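Local coordinates for PH1570-like domain-containing protein (Pyrococcus horikoshii, PDB 2HQ4), which is of unknown function but forms an alpha-plus-beta fold in which helices pack against a long antiparallel sheet, at residues K98-E103 with F134-R139; E102-I107 with G140-F145; I113-A118 with Y127-N132. All blocks are in the same frame, centred on the assembly; numbering follows the deposited sequence.

Contact 1: K98-E103 with F134-R139; sequences KKLQEE and FILDPR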
loop_
_atom_site.group_PDB
_atom_site.type_symbol
_atom_site.label_atom_id
_atom_site.label_comp_id
_atom_site.label_asym_id
_atom_site.label_seq_id
_atom_site.Cartn_x
_atom_site.Cartn_y
_atom_site.Cartn_z
ATOM N N LYS A 98 18.940 10.758 -5.876
ATOM C CA LYS A 98 19.111 10.372 -7.273
ATOM C C LYS A 98 18.989 8.866 -7.527
ATOM O O LYS A 98 18.413 8.452 -8.518
ATOM C CB LYS A 98 20.467 10.900 -7.779
ATOM C CG LYS A 98 20.842 10.538 -9.219
ATOM C CD LYS A 98 20.199 11.496 -10.230
ATOM C CE LYS A 98 20.896 11.419 -11.582
ATOM N NZ LYS A 98 20.489 12.559 -12.476
ATOM N N LYS A 99 19.547 8.042 -6.643
ATOM C CA LYS A 99 19.441 6.564 -6.805
ATOM C C LYS A 99 18.009 6.054 -6.519
ATOM O O LYS A 99 17.525 5.132 -7.161
ATOM C CB LYS A 99 20.424 5.853 -5.873
ATOM C CG LYS A 99 21.899 6.015 -6.249
ATOM C CD LYS A 99 22.278 5.183 -7.468
ATOM C CE LYS A 99 23.291 4.088 -7.097
ATOM N NZ LYS A 99 24.724 4.568 -6.958
ATOM N N LEU A 100 17.365 6.660 -5.533
ATOM C CA LEU A 100 15.956 6.388 -5.234
ATOM C C LEU A 100 15.062 6.802 -6.401
ATOM O O LEU A 100 14.157 6.076 -6.773
ATOM C CB LEU A 100 15.531 7.059 -3.913
ATOM C CG LEU A 100 16.159 6.486 -2.624
ATOM C CD1 LEU A 100 15.500 7.143 -1.413
ATOM C CD2 LEU A 100 16.070 4.938 -2.516
ATOM N N GLN A 101 15.334 7.955 -6.996
ATOM C CA GLN A 101 14.624 8.359 -8.219
ATOM C C GLN A 101 14.810 7.357 -9.375
ATOM O O GLN A 101 13.855 7.062 -10.120
ATOM C CB GLN A 101 14.980 9.815 -8.607
ATOM C CG GLN A 101 13.975 10.484 -9.553
ATOM C CD GLN A 101 12.543 10.569 -8.998
ATOM O OE1 GLN A 101 12.304 11.143 -7.936
ATOM N NE2 GLN A 101 11.587 10.025 -9.745
ATOM N N GLU A 102 16.012 6.783 -9.507
ATOM C CA GLU A 102 16.227 5.704 -10.474
ATOM C C GLU A 102 15.446 4.413 -10.151
ATOM O O GLU A 102 15.021 3.708 -11.072
ATOM C CB GLU A 102 17.725 5.378 -10.638
ATOM C CG GLU A 102 18.507 6.421 -11.449
ATOM C CD GLU A 102 20.030 6.318 -11.260
ATOM O OE1 GLU A 102 20.512 5.268 -10.772
ATOM O OE2 GLU A 102 20.740 7.311 -11.602
ATOM N N GLU A 103 15.260 4.090 -8.862
ATOM C CA GLU A 103 14.372 2.974 -8.497
ATOM C C GLU A 103 12.941 3.263 -8.999
ATOM O O GLU A 103 12.265 2.350 -9.515
ATOM C CB GLU A 103 14.340 2.715 -6.991
ATOM C CG GLU A 103 15.583 2.034 -6.418
ATOM C CD GLU A 103 15.853 0.687 -7.080
ATOM O OE1 GLU A 103 14.905 -0.128 -7.231
ATOM O OE2 GLU A 103 17.018 0.465 -7.466
ATOM N N PHE A 134 2.332 8.897 -1.832
ATOM C CA PHE A 134 3.081 7.697 -2.178
ATOM C C PHE A 134 4.013 7.225 -1.081
ATOM O O PHE A 134 4.403 7.989 -0.183
ATOM C CB PHE A 134 3.918 7.929 -3.456
ATOM C CG PHE A 134 5.023 8.924 -3.268
ATOM C CD1 PHE A 134 6.311 8.513 -2.889
ATOM C CD2 PHE A 134 4.784 10.279 -3.462
ATOM C CE1 PHE A 134 7.348 9.445 -2.731
ATOM C CE2 PHE A 134 5.827 11.234 -3.285
ATOM C CZ PHE A 134 7.086 10.813 -2.937
ATOM N N ILE A 135 4.379 5.944 -1.174
ATOM C CA ILE A 135 5.444 5.345 -0.384
ATOM C C ILE A 135 6.310 4.449 -1.268
ATOM O O ILE A 135 5.786 3.637 -2.063
ATOM C CB ILE A 135 4.902 4.476 0.760
ATOM C CG1 ILE A 135 4.241 5.348 1.837
ATOM C CG2 ILE A 135 6.040 3.554 1.405
ATOM C CD1 ILE A 135 3.426 4.463 2.782
ATOM N N LEU A 136 7.628 4.629 -1.167
ATOM C CA LEU A 136 8.540 3.700 -1.821
ATOM C C LEU A 136 9.195 2.938 -0.687
ATOM O O LEU A 136 9.841 3.555 0.164
ATOM C CB LEU A 136 9.628 4.460 -2.614
ATOM C CG LEU A 136 10.765 3.557 -3.185
ATOM C CD1 LEU A 136 10.207 2.565 -4.199
ATOM C CD2 LEU A 136 11.865 4.400 -3.851
ATOM N N ASP A 137 9.029 1.622 -0.646
ATOM C CA ASP A 137 9.645 0.828 0.421
ATOM C C ASP A 137 10.886 0.081 -0.082
ATOM O O ASP A 137 11.092 -0.039 -1.281
ATOM C CB ASP A 137 8.616 -0.087 1.136
ATOM C CG ASP A 137 8.235 -1.339 0.324
ATOM O OD1 ASP A 137 9.035 -1.841 -0.501
ATOM O OD2 ASP A 137 7.129 -1.851 0.566
ATOM N N PRO A 138 11.760 -0.333 0.843
ATOM C CA PRO A 138 12.951 -1.025 0.430
ATOM C C PRO A 138 12.765 -2.464 -0.030
ATOM O O PRO A 138 13.756 -3.113 -0.330
ATOM C CB PRO A 138 13.854 -0.935 1.673
ATOM C CG PRO A 138 12.931 -0.857 2.797
ATOM C CD PRO A 138 11.717 -0.114 2.300
ATOM N N ARG A 139 11.518 -2.926 -0.146
ATOM C CA ARG A 139 11.221 -4.208 -0.769
ATOM C C ARG A 139 10.826 -4.061 -2.205
ATOM O O ARG A 139 10.430 -5.037 -2.872
ATOM C CB ARG A 139 10.134 -4.923 0.037
ATOM C CG ARG A 139 10.706 -5.458 1.297
ATOM C CD ARG A 139 9.674 -6.108 2.233
ATOM N NE ARG A 139 10.395 -6.583 3.409
ATOM C CZ ARG A 139 9.929 -7.495 4.260
ATOM N NH1 ARG A 139 8.761 -8.038 4.062
ATOM N NH2 ARG A 139 10.662 -7.886 5.279
#
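The side chain of Leu136 reaches from the sheet to the helix with a single methyl, and CD2 meets three parts of segment 98-103. The nearest is the backbone oxygen of Leu100, with Leu136 CD2 4.1 Å from Leu100 O. Next come the beta carbon of Glu103, where Leu136 CD2 to Glu103 CB is 4.3 Å, and the CD2 methyl of Leu100, where the two CD2 atoms lie 4.4 Å apart. The leucines therefore meet methyl to methyl at their ends, and the CD2 of Leu136 fits beside the turn of helix between positions 100 and 103. All three of these residues point their CB atoms toward the opposite segment. With CG anti to the backbone N (chi1 172°), the branch of Leu136 leaves the strand toward the helix, and CD2 is the methyl that touches it.

Leucine suits both meeting points, because a branched apolar end spreads over a surface without needing a polar partner. Glu103 offers only its aliphatic base to Leu136, while its carboxylate turns to Lys106 one turn further along the helix. Asp137 shapes the turn that follows: its OD1 accepts from the backbone N of Arg139 at 2.7 Å, an Asx turn whose donor lies above the carboxylate plane rather than in it. A short acidic side chain is well placed to close such a turn, and its OD2 also pairs with Arg141.

Helix 94-107 thus lies over one face of the sheet at strand 134-136, with Leu100 also touching Tyr127 of strand 126-130. Ile135 points to the other face, where helix 150-155 receives it through Ala151, Ile154 and Leu155.

Contact 2: E102-I107 with G140-F145; sequences EEIKKI and GRLFIF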
loop_
_atom_site.group_PDB
_atom_site.type_symbol
_atom_site.label_atom_id
_atom_site.label_comp_id
_atom_site.label_asym_id
_atom_site.label_seq_id
_atom_site.Cartn_x
_atom_site.Cartn_y
_atom_site.Cartn_z
ATOM N N GLU A 102 16.012 6.783 -9.507
ATOM C CA GLU A 102 16.227 5.704 -10.474
ATOM C C GLU A 102 15.446 4.413 -10.151
ATOM O O GLU A 102 15.021 3.708 -11.072
ATOM C CB GLU A 102 17.725 5.378 -10.638
ATOM C CG GLU A 102 18.507 6.421 -11.449
ATOM C CD GLU A 102 20.030 6.318 -11.260
ATOM O OE1 GLU A 102 20.512 5.268 -10.772
ATOM O OE2 GLU A 102 20.740 7.311 -11.602
ATOM N N GLU A 103 15.260 4.090 -8.862
ATOM C CA GLU A 103 14.372 2.974 -8.497
ATOM C C GLU A 103 12.941 3.263 -8.999
ATOM O O GLU A 103 12.265 2.350 -9.515
ATOM C CB GLU A 103 14.340 2.715 -6.991
ATOM C CG GLU A 103 15.583 2.034 -6.418
ATOM C CD GLU A 103 15.853 0.687 -7.080
ATOM O OE1 GLU A 103 14.905 -0.128 -7.231
ATOM O OE2 GLU A 103 17.018 0.465 -7.466
ATOM N N ILE A 104 12.498 4.508 -8.829
ATOM C CA ILE A 104 11.163 4.918 -9.316
ATOM C C ILE A 104 11.052 4.623 -10.821
ATOM O O ILE A 104 10.122 3.962 -11.238
ATOM C CB ILE A 104 10.790 6.395 -8.961
ATOM C CG1 ILE A 104 10.552 6.580 -7.439
ATOM C CG2 ILE A 104 9.539 6.845 -9.718
ATOM C CD1 ILE A 104 9.493 5.603 -6.832
ATOM N N LYS A 105 12.017 5.085 -11.620
ATOM C CA LYS A 105 12.048 4.774 -13.075
ATOM C C LYS A 105 11.988 3.300 -13.433
ATOM O O LYS A 105 11.285 2.913 -14.370
ATOM C CB LYS A 105 13.269 5.409 -13.717
ATOM C CG LYS A 105 13.191 6.915 -13.636
ATOM C CD LYS A 105 14.526 7.555 -13.877
ATOM C CE LYS A 105 14.379 9.080 -13.850
ATOM N NZ LYS A 105 15.717 9.696 -13.974
ATOM N N LYS A 106 12.693 2.460 -12.696
ATOM C CA LYS A 106 12.603 1.034 -12.913
ATOM C C LYS A 106 11.209 0.455 -12.622
ATOM O O LYS A 106 10.791 -0.516 -13.251
ATOM C CB LYS A 106 13.619 0.296 -12.056
ATOM C CG LYS A 106 15.083 0.564 -12.394
ATOM C CD LYS A 106 15.958 -0.582 -11.902
ATOM C CE LYS A 106 16.118 -0.576 -10.400
ATOM N NZ LYS A 106 17.393 0.083 -9.935
ATOM N N ILE A 107 10.528 1.006 -11.622
ATOM C CA ILE A 107 9.192 0.524 -11.205
ATOM C C ILE A 107 8.105 0.871 -12.223
ATOM O O ILE A 107 7.113 0.125 -12.398
ATOM C CB ILE A 107 8.881 1.039 -9.773
ATOM C CG1 ILE A 107 9.761 0.273 -8.774
ATOM C CG2 ILE A 107 7.382 0.876 -9.401
ATOM C CD1 ILE A 107 9.877 0.865 -7.338
ATOM N N GLY A 140 10.990 -2.847 -2.709
ATOM C CA GLY A 140 10.760 -2.576 -4.107
ATOM C C GLY A 140 9.333 -2.347 -4.558
ATOM O O GLY A 140 8.975 -2.635 -5.712
ATOM N N ARG A 141 8.512 -1.858 -3.632
ATOM C CA ARG A 141 7.097 -1.629 -3.900
ATOM C C ARG A 141 6.831 -0.145 -3.740
ATOM O O ARG A 141 7.325 0.499 -2.777
ATOM C CB ARG A 141 6.263 -2.418 -2.900
ATOM C CG ARG A 141 6.667 -3.882 -2.915
ATOM C CD ARG A 141 5.951 -4.647 -1.893
ATOM N NE ARG A 141 6.290 -4.299 -0.510
ATOM C CZ ARG A 141 5.901 -5.056 0.491
ATOM N NH1 ARG A 141 5.213 -6.151 0.198
ATOM N NH2 ARG A 141 6.203 -4.767 1.740
ATOM N N LEU A 142 6.086 0.385 -4.692
ATOM C CA LEU A 142 5.663 1.765 -4.676
ATOM C C LEU A 142 4.130 1.788 -4.545
ATOM O O LEU A 142 3.390 1.254 -5.428
ATOM C CB LEU A 142 6.122 2.447 -5.969
ATOM C CG LEU A 142 5.566 3.871 -6.125
ATOM C CD1 LEU A 142 6.345 4.892 -5.206
ATOM C CD2 LEU A 142 5.673 4.232 -7.560
ATOM N N PHE A 143 3.664 2.372 -3.444
ATOM C CA PHE A 143 2.232 2.532 -3.195
ATOM C C PHE A 143 1.829 3.951 -3.570
ATOM O O PHE A 143 2.604 4.896 -3.327
ATOM C CB PHE A 143 1.961 2.360 -1.713
ATOM C CG PHE A 143 2.320 1.006 -1.180
ATOM C CD1 PHE A 143 1.323 -0.000 -1.071
ATOM C CD2 PHE A 143 3.633 0.736 -0.756
ATOM C CE1 PHE A 143 1.659 -1.291 -0.553
ATOM C CE2 PHE A 143 3.988 -0.522 -0.259
ATOM C CZ PHE A 143 2.971 -1.545 -0.150
ATOM N N ILE A 144 0.669 4.121 -4.187
ATOM C CA ILE A 144 0.155 5.476 -4.447
ATOM C C ILE A 144 -1.224 5.456 -3.821
ATOM O O ILE A 144 -1.902 4.405 -3.853
ATOM C CB ILE A 144 0.184 5.929 -5.949
ATOM C CG1 ILE A 144 -0.683 5.044 -6.857
ATOM C CG2 ILE A 144 1.699 5.990 -6.509
ATOM C CD1 ILE A 144 -0.832 5.639 -8.323
ATOM N N PHE A 145 -1.633 6.566 -3.218
ATOM C CA PHE A 145 -2.875 6.585 -2.472
ATOM C C PHE A 145 -3.539 7.977 -2.520
ATOM O O PHE A 145 -2.891 8.959 -2.916
ATOM C CB PHE A 145 -2.633 6.066 -1.024
ATOM C CG PHE A 145 -1.324 6.556 -0.380
ATOM C CD1 PHE A 145 -1.266 7.791 0.277
ATOM C CD2 PHE A 145 -0.171 5.752 -0.427
ATOM C CE1 PHE A 145 -0.062 8.233 0.875
ATOM C CE2 PHE A 145 1.017 6.150 0.131
ATOM C CZ PHE A 145 1.088 7.424 0.799
#
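Ile104 and Leu142 form the tight part of this contact: Ile104 CD1 comes within 3.6 Å of Leu142 CD1, and the two side chains cross at about a right angle. The same Ile104 methyl also lies 4.1 Å from Leu142 CD2, so it sits against both prongs of the leucine fork, nearer CD1. A chi1 of 173° sets the fork of Leu142 opposite its own amide nitrogen, and both methyls face the helix. Its other neighbour is Ile107, one helical turn on, whose CG2 branch rests 4.0 Å from Leu142 CB. Two beta-branched isoleucines three residues apart put apolar branches on the same flank of the helix, and the leucine is received by both.

Packing is looser at the start of the strand. There the CD1 of Ile107 reaches a backbone atom, Gly140 O, at 4.0 Å. Gly140 sits in the left-handed region (phi 82°, psi 27°), a conformation that a residue without CB takes with ease, and it is the last residue before strand 141-145. The outward flank of the helix carries the charged chains of Glu103 and the solvent-exposed Lys106, whose long polar ends suit that border.

Pro109 also touches Leu142, and Tyr35 of strand 30-36 adjoins Ile107. Phe143 and Phe145 pack instead on helix 150-155. This alternation of apolar residues along a strand between two helices fits an antiparallel sheet covered by helices on both faces, an alpha-plus-beta arrangement, here at its central strand.

Contact 3: I113-A118 with Y127-N132; sequences IKIEEA and YLAVGN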
loop_
_atom_site.group_PDB
_atom_site.type_symbol
_atom_site.label_atom_id
_atom_site.label_comp_id
_atom_site.label_asym_id
_atom_site.label_seq_id
_atom_site.Cartn_x
_atom_site.Cartn_y
_atom_site.Cartn_z
ATOM N N ILE A 113 6.479 10.796 -9.488
ATOM C CA ILE A 113 6.878 10.687 -8.104
ATOM C C ILE A 113 8.182 11.471 -7.982
ATOM O O ILE A 113 9.167 11.170 -8.658
ATOM C CB ILE A 113 7.178 9.228 -7.725
ATOM C CG1 ILE A 113 6.036 8.290 -8.158
ATOM C CG2 ILE A 113 7.491 9.109 -6.238
ATOM C CD1 ILE A 113 4.737 8.450 -7.374
ATOM N N LYS A 114 8.207 12.477 -7.135
ATOM C CA LYS A 114 9.480 13.118 -6.884
ATOM C C LYS A 114 9.935 12.789 -5.484
ATOM O O LYS A 114 9.384 13.265 -4.500
ATOM C CB LYS A 114 9.403 14.626 -7.116
ATOM C CG LYS A 114 9.340 15.022 -8.589
ATOM C CD LYS A 114 9.546 16.526 -8.719
ATOM C CE LYS A 114 10.282 16.879 -9.995
ATOM N NZ LYS A 114 11.220 18.024 -9.765
ATOM N N ILE A 115 10.950 11.947 -5.421
ATOM C CA ILE A 115 11.507 11.493 -4.152
ATOM C C ILE A 115 11.909 12.659 -3.239
ATOM O O ILE A 115 11.768 12.560 -2.031
ATOM C CB ILE A 115 12.678 10.504 -4.396
ATOM C CG1 ILE A 115 12.131 9.208 -5.011
ATOM C CG2 ILE A 115 13.481 10.195 -3.090
ATOM C CD1 ILE A 115 11.123 8.417 -4.117
ATOM N N GLU A 116 12.376 13.770 -3.817
ATOM C CA GLU A 116 12.872 14.905 -2.999
ATOM C C GLU A 116 11.773 15.604 -2.163
ATOM O O GLU A 116 12.052 16.329 -1.216
ATOM C CB GLU A 116 13.685 15.894 -3.860
ATOM C CG GLU A 116 12.865 16.901 -4.621
ATOM C CD GLU A 116 12.245 16.345 -5.878
ATOM O OE1 GLU A 116 12.678 15.260 -6.365
ATOM O OE2 GLU A 116 11.312 17.009 -6.384
ATOM N N GLU A 117 10.521 15.342 -2.493
ATOM C CA GLU A 117 9.409 15.811 -1.675
ATOM C C GLU A 117 9.033 14.844 -0.539
ATOM O O GLU A 117 8.177 15.159 0.300
ATOM C CB GLU A 117 8.200 16.053 -2.577
ATOM C CG GLU A 117 8.461 17.120 -3.650
ATOM C CD GLU A 117 7.215 17.446 -4.437
ATOM O OE1 GLU A 117 6.736 16.568 -5.216
ATOM O OE2 GLU A 117 6.710 18.580 -4.263
ATOM N N ALA A 118 9.672 13.679 -0.502
ATOM C CA ALA A 118 9.338 12.660 0.492
ATOM C C ALA A 118 10.112 12.828 1.795
ATOM O O ALA A 118 11.213 13.384 1.827
ATOM C CB ALA A 118 9.573 11.263 -0.072
ATOM N N TYR A 127 16.333 2.270 2.361
ATOM C CA TYR A 127 15.598 3.514 2.564
ATOM C C TYR A 127 14.104 3.345 2.270
ATOM O O TYR A 127 13.722 2.630 1.308
ATOM C CB TYR A 127 16.157 4.608 1.643
ATOM C CG TYR A 127 17.555 5.043 2.022
ATOM C CD1 TYR A 127 17.770 5.785 3.193
ATOM C CD2 TYR A 127 18.662 4.730 1.211
ATOM C CE1 TYR A 127 19.046 6.201 3.565
ATOM C CE2 TYR A 127 19.979 5.141 1.581
ATOM C CZ TYR A 127 20.149 5.870 2.758
ATOM O OH TYR A 127 21.398 6.304 3.158
ATOM N N LEU A 128 13.306 4.056 3.074
ATOM C CA LEU A 128 11.853 4.167 2.957
ATOM C C LEU A 128 11.535 5.619 2.736
ATOM O O LEU A 128 11.984 6.481 3.514
ATOM C CB LEU A 128 11.222 3.705 4.299
ATOM C CG LEU A 128 9.718 3.984 4.491
ATOM C CD1 LEU A 128 8.904 3.041 3.629
ATOM C CD2 LEU A 128 9.323 3.792 5.939
ATOM N N ALA A 129 10.785 5.907 1.685
ATOM C CA ALA A 129 10.424 7.275 1.355
ATOM C C ALA A 129 8.937 7.400 1.509
ATOM O O ALA A 129 8.191 6.674 0.838
ATOM C CB ALA A 129 10.839 7.604 -0.074
ATOM N N VAL A 130 8.502 8.290 2.396
ATOM C CA VAL A 130 7.074 8.519 2.635
ATOM C C VAL A 130 6.689 9.911 2.092
ATOM O O VAL A 130 7.136 10.950 2.638
ATOM C CB VAL A 130 6.685 8.325 4.156
ATOM C CG1 VAL A 130 5.190 8.444 4.376
ATOM C CG2 VAL A 130 7.188 7.016 4.695
ATOM N N GLY A 131 5.867 9.911 1.034
ATOM C CA GLY A 131 5.315 11.122 0.442
ATOM C C GLY A 131 3.871 11.348 0.882
ATOM O O GLY A 131 3.268 10.497 1.549
ATOM N N ASN A 132 3.281 12.466 0.470
ATOM C CA ASN A 132 1.863 12.717 0.810
ATOM C C ASN A 132 0.880 11.870 -0.006
ATOM O O ASN A 132 -0.266 11.731 0.389
ATOM C CB ASN A 132 1.485 14.213 0.681
ATOM C CG ASN A 132 1.385 14.656 -0.754
ATOM O OD1 ASN A 132 2.373 15.030 -1.368
ATOM N ND2 ASN A 132 0.200 14.570 -1.311
HETATM O O HOH W 1 5.094 14.368 -0.619
#
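Ala118 and Ala129 meet methyl to methyl, CB to CB at 3.9 Å, and Ile115 adds its terminal CD1 at 4.1 Å from Ala129 CB. These are the apolar contacts, and their residue types fit the room: two small alanines let the backbones come close, while Ile115, from its place in the 3-10 turn, uses its longer branch to span the gap. Its CG1 lies beside the backbone N (chi1 -67°), and CD1 is the atom that arrives over Ala129.

Backbone closeness is the second kind. Ala118 CA is 3.5 Å from Val130 O, and Ala118 CB lies 3.7 Å from that same oxygen, so the residue is laid against the strand's backbone, where a small side chain is at home. Phe134 covers Ala118 from the adjoining strand.

The polar links lie at the margin. One water accepts from Asn132 N at 2.8 Å, donates to Asn132 OD1 at 2.9 Å, and donates weakly to Glu117 O, bridging the two segments. An asparagine, short and with an amide oxygen, can offer that water a second grip beside its own backbone N. Lys114 and Glu116, both exposed, form a salt bridge (Lys114 NZ to Glu116 OE2 3.5 Å) on the outer side of segment 113-118.

Val130 pairs by backbone hydrogen bonds with Lys119, so this is the open end of the beta hairpin 119-123/126-130, where a 3-10 turn leads the chain into its first strand.

The three contacts lie on the face of the sheet covered by helix 94-107. Contacts 1 and 2, with centres about 6 Å apart, use overlapping stretches of that helix, with Glu102 and Glu103 in both, against neighbouring strands joined by a probable hydrogen bond between Ile135 O and Phe143 N (2.8 Å). Contact 3, about 8 Å from the centre of contact 1 and about 10 Å from that of contact 2, is nested within the loop they close. Probable hydrogen bonds tie it to contact 1: Leu136 N with Ala129 O and Gln101 NE2 with Ile113 O, each 2.9 Å. Ile115 CD1 and Ile104 CG1, 3.8 Å apart, continue the apolar layer between contacts 3 and 2.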